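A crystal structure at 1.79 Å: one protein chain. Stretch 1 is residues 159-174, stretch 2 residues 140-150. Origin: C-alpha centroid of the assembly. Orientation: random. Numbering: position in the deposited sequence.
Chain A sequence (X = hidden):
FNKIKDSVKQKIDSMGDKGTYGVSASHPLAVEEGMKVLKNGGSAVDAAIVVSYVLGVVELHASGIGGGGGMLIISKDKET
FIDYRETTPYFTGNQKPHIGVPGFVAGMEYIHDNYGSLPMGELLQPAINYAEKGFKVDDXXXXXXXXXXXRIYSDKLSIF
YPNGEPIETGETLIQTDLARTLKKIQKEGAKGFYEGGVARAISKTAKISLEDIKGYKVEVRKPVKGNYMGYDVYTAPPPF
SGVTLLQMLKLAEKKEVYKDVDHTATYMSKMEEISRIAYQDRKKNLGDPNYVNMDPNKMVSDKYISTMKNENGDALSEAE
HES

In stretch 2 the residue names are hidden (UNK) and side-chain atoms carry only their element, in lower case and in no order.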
ATOM      1  N   ILE A 159     -21.583   3.567 -15.513  1.00 24.63           N
ATOM      2  CA  ILE A 159     -20.358   4.213 -16.082  1.00 23.48           C
ATOM      3  C   ILE A 159     -19.124   3.315 -16.225  1.00 23.76           C
ATOM      4  O   ILE A 159     -18.253   3.585 -17.077  1.00 22.96           O
ATOM      5  CB  ILE A 159     -19.917   5.491 -15.345  1.00 23.13           C
ATOM      6  CG1 ILE A 159     -19.339   5.186 -13.948  1.00 20.85           C
ATOM      7  CG2 ILE A 159     -21.028   6.458 -15.207  1.00 23.96           C
ATOM      8  CD1 ILE A 159     -18.933   6.456 -13.222  1.00 20.57           C
ATOM      9  N   PHE A 160     -19.032   2.285 -15.379  1.00 22.97           N
ATOM     10  CA  PHE A 160     -17.937   1.322 -15.410  1.00 24.12           C
ATOM     11  C   PHE A 160     -18.200   0.139 -16.323  1.00 24.74           C
ATOM     12  O   PHE A 160     -17.265  -0.586 -16.669  1.00 25.62           O
ATOM     13  CB  PHE A 160     -17.691   0.775 -14.007  1.00 23.43           C
ATOM     14  CG  PHE A 160     -17.425   1.842 -12.997  1.00 22.61           C
ATOM     15  CD1 PHE A 160     -16.215   2.537 -13.007  1.00 23.15           C
ATOM     16  CD2 PHE A 160     -18.374   2.162 -12.040  1.00 22.60           C
ATOM     17  CE1 PHE A 160     -15.965   3.521 -12.066  1.00 20.43           C
ATOM     18  CE2 PHE A 160     -18.133   3.145 -11.098  1.00 21.50           C
ATOM     19  CZ  PHE A 160     -16.900   3.803 -11.088  1.00 21.25           C
ATOM     20  N   TYR A 161     -19.478  -0.079 -16.654  1.00 25.87           N
ATOM     21  CA  TYR A 161     -19.905  -1.186 -17.519  1.00 26.53           C
ATOM     22  C   TYR A 161     -20.822  -0.679 -18.613  1.00 28.17           C
ATOM     23  O   TYR A 161     -21.965  -1.062 -18.659  1.00 30.12           O
ATOM     24  CB  TYR A 161     -20.618  -2.266 -16.728  1.00 25.30           C
ATOM     25  CG  TYR A 161     -19.775  -2.951 -15.683  1.00 23.43           C
ATOM     26  CD1 TYR A 161     -19.731  -2.458 -14.377  1.00 24.91           C
ATOM     27  CD2 TYR A 161     -18.998  -4.064 -15.994  1.00 23.73           C
ATOM     28  CE1 TYR A 161     -18.978  -3.076 -13.406  1.00 23.37           C
ATOM     29  CE2 TYR A 161     -18.214  -4.707 -15.009  1.00 22.77           C
ATOM     30  CZ  TYR A 161     -18.203  -4.194 -13.720  1.00 22.20           C
ATOM     31  OH  TYR A 161     -17.451  -4.794 -12.713  1.00 20.24           O
ATOM     32  N   PRO A 162     -20.305   0.162 -19.511  1.00 30.05           N
ATOM     33  CA  PRO A 162     -21.060   0.704 -20.642  1.00 31.56           C
ATOM     34  C   PRO A 162     -21.586  -0.399 -21.569  1.00 32.97           C
ATOM     35  O   PRO A 162     -20.827  -1.276 -21.992  1.00 33.17           O
ATOM     36  CB  PRO A 162     -20.011   1.545 -21.375  1.00 31.79           C
ATOM     37  CG  PRO A 162     -19.022   1.854 -20.370  1.00 31.46           C
ATOM     38  CD  PRO A 162     -18.915   0.635 -19.547  1.00 29.88           C
ATOM     39  N   ASN A 163     -22.878  -0.349 -21.866  1.00 34.51           N
ATOM     40  CA  ASN A 163     -23.552  -1.401 -22.628  1.00 35.23           C
ATOM     41  C   ASN A 163     -23.375  -2.791 -22.013  1.00 35.99           C
ATOM     42  O   ASN A 163     -23.369  -3.790 -22.723  1.00 36.83           O
ATOM     43  CB  ASN A 163     -23.090  -1.380 -24.093  1.00 36.14           C
ATOM     44  CG  ASN A 163     -23.598  -0.160 -24.851  1.00 37.75           C
ATOM     45  OD1 ASN A 163     -24.809   0.044 -24.983  1.00 43.77           O
ATOM     46  ND2 ASN A 163     -22.680   0.643 -25.362  1.00 39.68           N
ATOM     47  N   GLY A 164     -23.211  -2.843 -20.689  1.00 35.68           N
ATOM     48  CA  GLY A 164     -23.173  -4.095 -19.946  1.00 35.22           C
ATOM     49  C   GLY A 164     -21.827  -4.762 -19.789  1.00 34.79           C
ATOM     50  O   GLY A 164     -21.710  -5.730 -19.032  1.00 35.51           O
ATOM     51  N   GLU A 165     -20.811  -4.248 -20.481  1.00 34.89           N
ATOM     52  CA  GLU A 165     -19.471  -4.826 -20.467  1.00 34.32           C
ATOM     53  C   GLU A 165     -18.467  -3.848 -19.844  1.00 33.41           C
ATOM     54  O   GLU A 165     -18.680  -2.647 -19.896  1.00 32.48           O
ATOM     55  CB  GLU A 165     -19.046  -5.164 -21.894  1.00 35.25           C
ATOM     56  CG  GLU A 165     -19.983  -6.168 -22.613  1.00 36.19           C
ATOM     57  CD  GLU A 165     -19.793  -7.580 -22.137  1.00 40.80           C
ATOM     58  OE1 GLU A 165     -18.667  -8.095 -22.253  1.00 42.87           O
ATOM     59  OE2 GLU A 165     -20.769  -8.189 -21.631  1.00 45.99           O
ATOM     60  N   PRO A 166     -17.364  -4.366 -19.269  1.00 32.66           N
ATOM     61  CA  PRO A 166     -16.321  -3.499 -18.682  1.00 32.75           C
ATOM     62  C   PRO A 166     -15.834  -2.437 -19.642  1.00 32.53           C
ATOM     63  O   PRO A 166     -15.538  -2.771 -20.786  1.00 31.91           O
ATOM     64  CB  PRO A 166     -15.165  -4.453 -18.399  1.00 32.46           C
ATOM     65  CG  PRO A 166     -15.760  -5.818 -18.367  1.00 33.24           C
ATOM     66  CD  PRO A 166     -17.045  -5.795 -19.148  1.00 32.61           C
ATOM     67  N   ILE A 167     -15.715  -1.185 -19.178  1.00 32.15           N
ATOM     68  CA  ILE A 167     -15.229  -0.087 -20.019  1.00 32.37           C
ATOM     69  C   ILE A 167     -13.871  -0.489 -20.583  1.00 32.83           C
ATOM     70  O   ILE A 167     -13.040  -1.073 -19.878  1.00 32.00           O
ATOM     71  CB  ILE A 167     -15.193   1.291 -19.261  1.00 31.79           C
ATOM     72  CG1 ILE A 167     -14.824   2.427 -20.219  1.00 30.69           C
ATOM     73  CG2 ILE A 167     -14.243   1.237 -18.070  1.00 29.18           C
ATOM     74  CD1 ILE A 167     -15.019   3.849 -19.659  1.00 31.50           C
ATOM     75  N   GLU A 168     -13.677  -0.227 -21.871  1.00 34.68           N
ATOM     76  CA  GLU A 168     -12.532  -0.779 -22.622  1.00 35.47           C
ATOM     77  C   GLU A 168     -11.305   0.099 -22.471  1.00 35.66           C
ATOM     78  O   GLU A 168     -11.409   1.313 -22.342  1.00 36.13           O
ATOM     79  CB  GLU A 168     -12.879  -0.946 -24.122  1.00 35.71           C
ATOM     80  CG  GLU A 168     -14.079  -1.833 -24.353  1.00 36.97           C
ATOM     81  CD  GLU A 168     -14.343  -2.137 -25.811  1.00 38.51           C
ATOM     82  OE1 GLU A 168     -14.603  -1.194 -26.609  1.00 41.84           O
ATOM     83  OE2 GLU A 168     -14.319  -3.343 -26.150  1.00 42.90           O
ATOM     84  N   THR A 169     -10.145  -0.541 -22.467  1.00 36.50           N
ATOM     85  CA  THR A 169      -8.874   0.154 -22.497  1.00 36.84           C
ATOM     86  C   THR A 169      -8.923   1.227 -23.549  1.00 36.04           C
ATOM     87  O   THR A 169      -9.486   1.034 -24.633  1.00 36.69           O
ATOM     88  CB  THR A 169      -7.740  -0.808 -22.817  1.00 37.20           C
ATOM     89  OG1 THR A 169      -7.658  -1.773 -21.763  1.00 40.12           O
ATOM     90  CG2 THR A 169      -6.410  -0.066 -22.951  1.00 38.77           C
ATOM     91  N   GLY A 170      -8.386   2.386 -23.204  1.00 35.20           N
ATOM     92  CA  GLY A 170      -8.346   3.499 -24.122  1.00 34.30           C
ATOM     93  C   GLY A 170      -9.512   4.442 -24.005  1.00 33.85           C
ATOM     94  O   GLY A 170      -9.410   5.590 -24.427  1.00 34.56           O
ATOM     95  N   GLU A 171     -10.613   3.981 -23.416  1.00 32.96           N
ATOM     96  CA  GLU A 171     -11.838   4.783 -23.327  1.00 32.34           C
ATOM     97  C   GLU A 171     -11.691   5.807 -22.211  1.00 30.94           C
ATOM     98  O   GLU A 171     -10.954   5.567 -21.263  1.00 30.47           O
ATOM     99  CB  GLU A 171     -13.057   3.885 -23.060  1.00 32.85           C
ATOM    100  CG  GLU A 171     -13.412   2.961 -24.220  1.00 36.57           C
ATOM    101  CD  GLU A 171     -14.065   3.708 -25.367  1.00 40.28           C
ATOM    102  OE1 GLU A 171     -15.208   4.180 -25.188  1.00 42.64           O
ATOM    103  OE2 GLU A 171     -13.444   3.820 -26.448  1.00 44.17           O
ATOM    104  N   THR A 172     -12.379   6.936 -22.330  1.00 28.98           N
ATOM    105  CA  THR A 172     -12.367   7.959 -21.287  1.00 28.42           C
ATOM    106  C   THR A 172     -13.460   7.673 -20.254  1.00 27.63           C
ATOM    107  O   THR A 172     -14.643   7.573 -20.596  1.00 27.70           O
ATOM    108  CB  THR A 172     -12.563   9.359 -21.861  1.00 28.30           C
ATOM    109  OG1 THR A 172     -11.470   9.664 -22.727  1.00 29.37           O
ATOM    110  CG2 THR A 172     -12.641  10.415 -20.751  1.00 28.25           C
ATOM    111  N   LEU A 173     -13.049   7.478 -19.006  1.00 25.35           N
ATOM    112  CA  LEU A 173     -14.008   7.332 -17.911  1.00 24.46           C
ATOM    113  C   LEU A 173     -14.163   8.643 -17.176  1.00 23.03           C
ATOM    114  O   LEU A 173     -13.180   9.154 -16.618  1.00 23.06           O
ATOM    115  CB  LEU A 173     -13.507   6.264 -16.945  1.00 23.50           C
ATOM    116  CG  LEU A 173     -14.299   6.072 -15.652  1.00 23.79           C
ATOM    117  CD1 LEU A 173     -15.770   5.701 -15.936  1.00 20.32           C
ATOM    118  CD2 LEU A 173     -13.572   5.040 -14.813  1.00 23.36           C
ATOM    119  N   ILE A 174     -15.403   9.148 -17.168  1.00 21.92           N
ATOM    120  CA  ILE A 174     -15.825  10.377 -16.512  1.00 21.60           C
ATOM    121  C   ILE A 174     -16.657   9.980 -15.275  1.00 20.40           C
ATOM    122  O   ILE A 174     -17.493   9.076 -15.355  1.00 20.53           O
ATOM    123  CB  ILE A 174     -16.707  11.291 -17.408  1.00 21.44           C
ATOM    124  CG1 ILE A 174     -15.871  11.866 -18.588  1.00 22.25           C
ATOM    125  CG2 ILE A 174     -17.283  12.406 -16.565  1.00 20.78           C
ATOM    126  CD1 ILE A 174     -16.709  12.544 -19.808  1.00 22.11           C
ATOM    127  N   UNK A 140      -5.525  -2.704 -17.044  1.00 32.41           N
ATOM    128  CA  UNK A 140      -5.688  -3.271 -15.712  1.00 31.90           C
ATOM    129  C   UNK A 140      -7.051  -2.935 -15.052  1.00 30.13           C
ATOM    130  O   UNK A 140      -7.621  -3.747 -14.323  1.00 29.04           O
ATOM    131  c   UNK A 140      -4.574  -2.775 -14.821  1.00 32.20           C
ATOM    132  o   UNK A 140      -4.538  -1.351 -14.887  1.00 36.79           O
ATOM    133  N   UNK A 141      -7.543  -1.731 -15.267  1.00 28.41           N
ATOM    134  CA  UNK A 141      -8.867  -1.375 -14.753  1.00 28.14           C
ATOM    135  C   UNK A 141      -9.952  -2.170 -15.507  1.00 27.57           C
ATOM    136  O   UNK A 141     -10.877  -2.689 -14.884  1.00 26.40           O
ATOM    137  c   UNK A 141     -10.689   2.093 -14.536  1.00 26.70           C
ATOM    138  c   UNK A 141      -9.125   0.126 -14.852  1.00 27.48           C
ATOM    139  c   UNK A 141     -10.824   0.149 -12.980  1.00 26.45           C
ATOM    140  c   UNK A 141     -10.521   0.590 -14.396  1.00 27.58           C
ATOM    141  N   UNK A 142      -9.842  -2.291 -16.831  1.00 27.94           N
ATOM    142  CA  UNK A 142     -10.758  -3.173 -17.580  1.00 28.36           C
ATOM    143  C   UNK A 142     -10.789  -4.583 -17.003  1.00 28.47           C
ATOM    144  O   UNK A 142     -11.844  -5.091 -16.649  1.00 28.88           O
ATOM    145  c   UNK A 142     -10.429  -3.226 -19.089  1.00 28.45           C
ATOM    146  o   UNK A 142     -10.331  -1.889 -19.595  1.00 30.75           O
ATOM    147  c   UNK A 142     -11.522  -3.965 -19.856  1.00 28.67           C
ATOM    148  N   UNK A 143      -9.669  -5.179 -16.852  1.00 33.55           N
ATOM    149  CA  UNK A 143      -9.605  -6.549 -16.344  1.00 33.58           C
ATOM    150  C   UNK A 143     -10.114  -6.682 -14.898  1.00 33.01           C
ATOM    151  O   UNK A 143     -10.765  -7.666 -14.553  1.00 32.49           O
ATOM    152 se   UNK A 143      -7.345  -8.271 -14.020  0.50 37.52          SE
ATOM    153  c   UNK A 143      -8.186  -7.101 -16.478  1.00 33.81           C
ATOM    154  c   UNK A 143      -8.000  -8.456 -15.825  1.00 35.64           C
ATOM    155  c   UNK A 143      -5.469  -8.508 -14.474  1.00 37.60           C
ATOM    156  N   UNK A 144      -9.755  -5.747 -14.026  1.00 27.44           N
ATOM    157  CA  UNK A 144     -10.319  -5.692 -12.700  1.00 27.49           C
ATOM    158  C   UNK A 144     -11.845  -5.650 -12.689  1.00 25.83           C
ATOM    159  O   UNK A 144     -12.478  -6.355 -11.890  1.00 25.72           O
ATOM    160  n   UNK A 144      -7.408  -6.332  -9.829  1.00 41.16           N
ATOM    161  c   UNK A 144      -8.399  -4.742 -11.378  1.00 29.89           C
ATOM    162  c   UNK A 144      -9.773  -4.475 -11.963  1.00 27.73           C
ATOM    163  c   UNK A 144      -7.307  -7.591 -10.250  1.00 43.19           C
ATOM    164  n   UNK A 144      -6.215  -8.288  -9.969  1.00 42.22           N
ATOM    165  n   UNK A 144      -8.276  -8.162 -10.945  1.00 45.55           N
ATOM    166  c   UNK A 144      -8.535  -5.453 -10.073  1.00 37.50           C
ATOM    167  N   UNK A 145     -12.413  -4.813 -13.543  1.00 24.59           N
ATOM    168  CA  UNK A 145     -13.858  -4.703 -13.658  1.00 25.00           C
ATOM    169  C   UNK A 145     -14.451  -6.025 -14.172  1.00 25.92           C
ATOM    170  O   UNK A 145     -15.461  -6.522 -13.645  1.00 25.58           O
ATOM    171  c   UNK A 145     -14.226  -1.107 -15.045  1.00 17.96           C
ATOM    172  c   UNK A 145     -15.281  -1.981 -12.981  1.00 20.07           C
ATOM    173  c   UNK A 145     -14.149  -2.154 -13.988  1.00 22.34           C
ATOM    174  c   UNK A 145     -14.239  -3.562 -14.593  1.00 24.15           C
ATOM    175  N   UNK A 146     -13.795  -6.594 -15.185  1.00 25.98           N
ATOM    176  CA  UNK A 146     -14.206  -7.868 -15.750  1.00 25.73           C
ATOM    177  C   UNK A 146     -14.301  -8.934 -14.682  1.00 24.75           C
ATOM    178  O   UNK A 146     -15.353  -9.537 -14.509  1.00 25.62           O
ATOM    179  o   UNK A 146     -14.394  -9.640 -18.405  1.00 28.54           O
ATOM    180  c   UNK A 146     -13.234  -8.301 -16.869  1.00 26.48           C
ATOM    181  o   UNK A 146     -13.202 -10.668 -16.895  1.00 30.20           O
ATOM    182  c   UNK A 146     -13.615  -9.635 -17.454  1.00 29.06           C
ATOM    183  N   UNK A 147     -13.225  -9.140 -13.925  1.00 24.83           N
ATOM    184  CA  UNK A 147     -13.184 -10.133 -12.882  1.00 23.68           C
ATOM    185  C   UNK A 147     -14.124  -9.857 -11.717  1.00 24.54           C
ATOM    186  O   UNK A 147     -14.553 -10.817 -11.040  1.00 23.43           O
ATOM    187  c   UNK A 147     -11.777 -10.294 -12.319  1.00 25.08           C
ATOM    188  c   UNK A 147      -9.353 -10.914 -12.669  1.00 28.36           C
ATOM    189  c   UNK A 147     -11.206 -12.128 -13.948  1.00 27.16           C
ATOM    190  c   UNK A 147     -10.740 -10.805 -13.326  1.00 25.18           C
ATOM    191  N   UNK A 148     -14.417  -8.576 -11.460  1.00 23.45           N
ATOM    192  CA  UNK A 148     -15.298  -8.209 -10.349  1.00 23.12           C
ATOM    193  C   UNK A 148     -16.779  -8.254 -10.725  1.00 22.49           C
ATOM    194  O   UNK A 148     -17.638  -8.237  -9.845  1.00 22.49           O
ATOM    195  c   UNK A 148     -14.930  -6.796  -9.793  1.00 22.92           C
ATOM    196  N   UNK A 149     -17.092  -8.264 -12.012  1.00 23.12           N
ATOM    197  CA  UNK A 149     -18.469  -8.077 -12.456  1.00 23.37           C
ATOM    198  C   UNK A 149     -19.464  -9.006 -11.736  1.00 23.96           C
ATOM    199  O   UNK A 149     -20.574  -8.562 -11.370  1.00 23.34           O
ATOM    200  c   UNK A 149     -21.105  -8.143 -16.831  1.00 26.33           C
ATOM    201  n   UNK A 149     -22.104  -8.993 -16.085  1.00 30.25           N
ATOM    202  c   UNK A 149     -19.859  -7.947 -14.649  1.00 24.07           C
ATOM    203  c   UNK A 149     -18.524  -8.221 -13.965  1.00 23.78           C
ATOM    204  c   UNK A 149     -19.723  -8.173 -16.134  1.00 25.26           C
ATOM    205  N   UNK A 150     -19.118 -10.302 -11.579  1.00 23.74           N
ATOM    206  CA  UNK A 150     -20.028 -11.199 -10.822  1.00 24.03           C
ATOM    207  C   UNK A 150     -20.366 -10.783  -9.389  1.00 23.65           C
ATOM    208  O   UNK A 150     -21.505 -11.002  -8.910  1.00 23.64           O
ATOM    209  c   UNK A 150     -17.999 -11.073 -12.166  1.00 24.13           C
ATOM    210  c   UNK A 150     -19.247 -12.527 -10.806  1.00 24.10           C
ATOM    211  c   UNK A 150     -18.512 -12.511 -12.148  1.00 24.70           C
TER

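Position 140 carries one carbon and then one oxygen, out of contact with stretch 1; it is Ser140, and its hydroxyl is hydrogen-bonded elsewhere in the structure. At 141 there are four carbons, forked at the second, with one fork end 4.1 Å from Leu173 CD2. The fork beyond a CH2 marks leucine, and the Leu141 CD2 to Leu173 CD2 approach is apolar.

Position 142 has a first carbon bearing one oxygen and one carbon, the oxygen lying 2.8 Å from Ile167 O. This is Thr142. Its OG1 is placed to donate to Ile167 O, although another acceptor is within reach of the same proton; Thr169 N, 3.2 Å from Thr142 OG1, has too poor an angle to bond.

Two carbons, a selenium and a terminal carbon form an unbranched chain at 143, where the CA-to-CB bond points away from stretch 1: Met143, present as selenomethionine. Position 144 shows three carbons, a nitrogen, and a carbon holding two more nitrogens. This guanidinium identifies Arg144, whose end leads away from the contact.

At 145, four carbons fork at the second, amid Phe160, Tyr161, Pro166 and Ile167, and the CA-to-CB bond points toward stretch 1. The residue is Leu145. Its CD2 lies 3.8 Å from Phe160 CB and 3.7 Å from Tyr161 CZ, while its CD1 is 3.8 Å from Ile167 CG2.

Position 146 has two carbons, the second carrying two oxygens, and its CB is 3.8 Å from Pro166 CG; the carboxylate makes it Asp146. Four carbons at 147, forked at the second, make no contact, and the CA-to-CB bond points away: Leu147. A single carbon at 148, 4.3 Å from Tyr161 OH, defines Ala148.

At 149, four carbons in a row end in nitrogen, and the chain passes Tyr161 to reach Gly164. It is Lys149, with CG 3.7 Å from Tyr161 CE2 and CE 3.3 Å from Gly164 O. Three carbons at 150 close a ring onto the backbone nitrogen, giving Pro150, which has no amide hydrogen for the preceding turn; the helix kinks here.

The contact buries 560 Å² in total and centres on Leu145, whose side chain packs against a loop folded back on itself by the Ile167 N to Phe160 O hydrogen bond of 3.0 Å. Pro166 lies against the helix, its CB 4.0 Å from Leu145 CB. Tyr161 OH donates to Leu145 O at 2.8 Å, tying the loop to the helix backbone, and the extended Lys149 covers part of the tyrosine.

Stretch 2 140-150: SLTMRLDLAKP
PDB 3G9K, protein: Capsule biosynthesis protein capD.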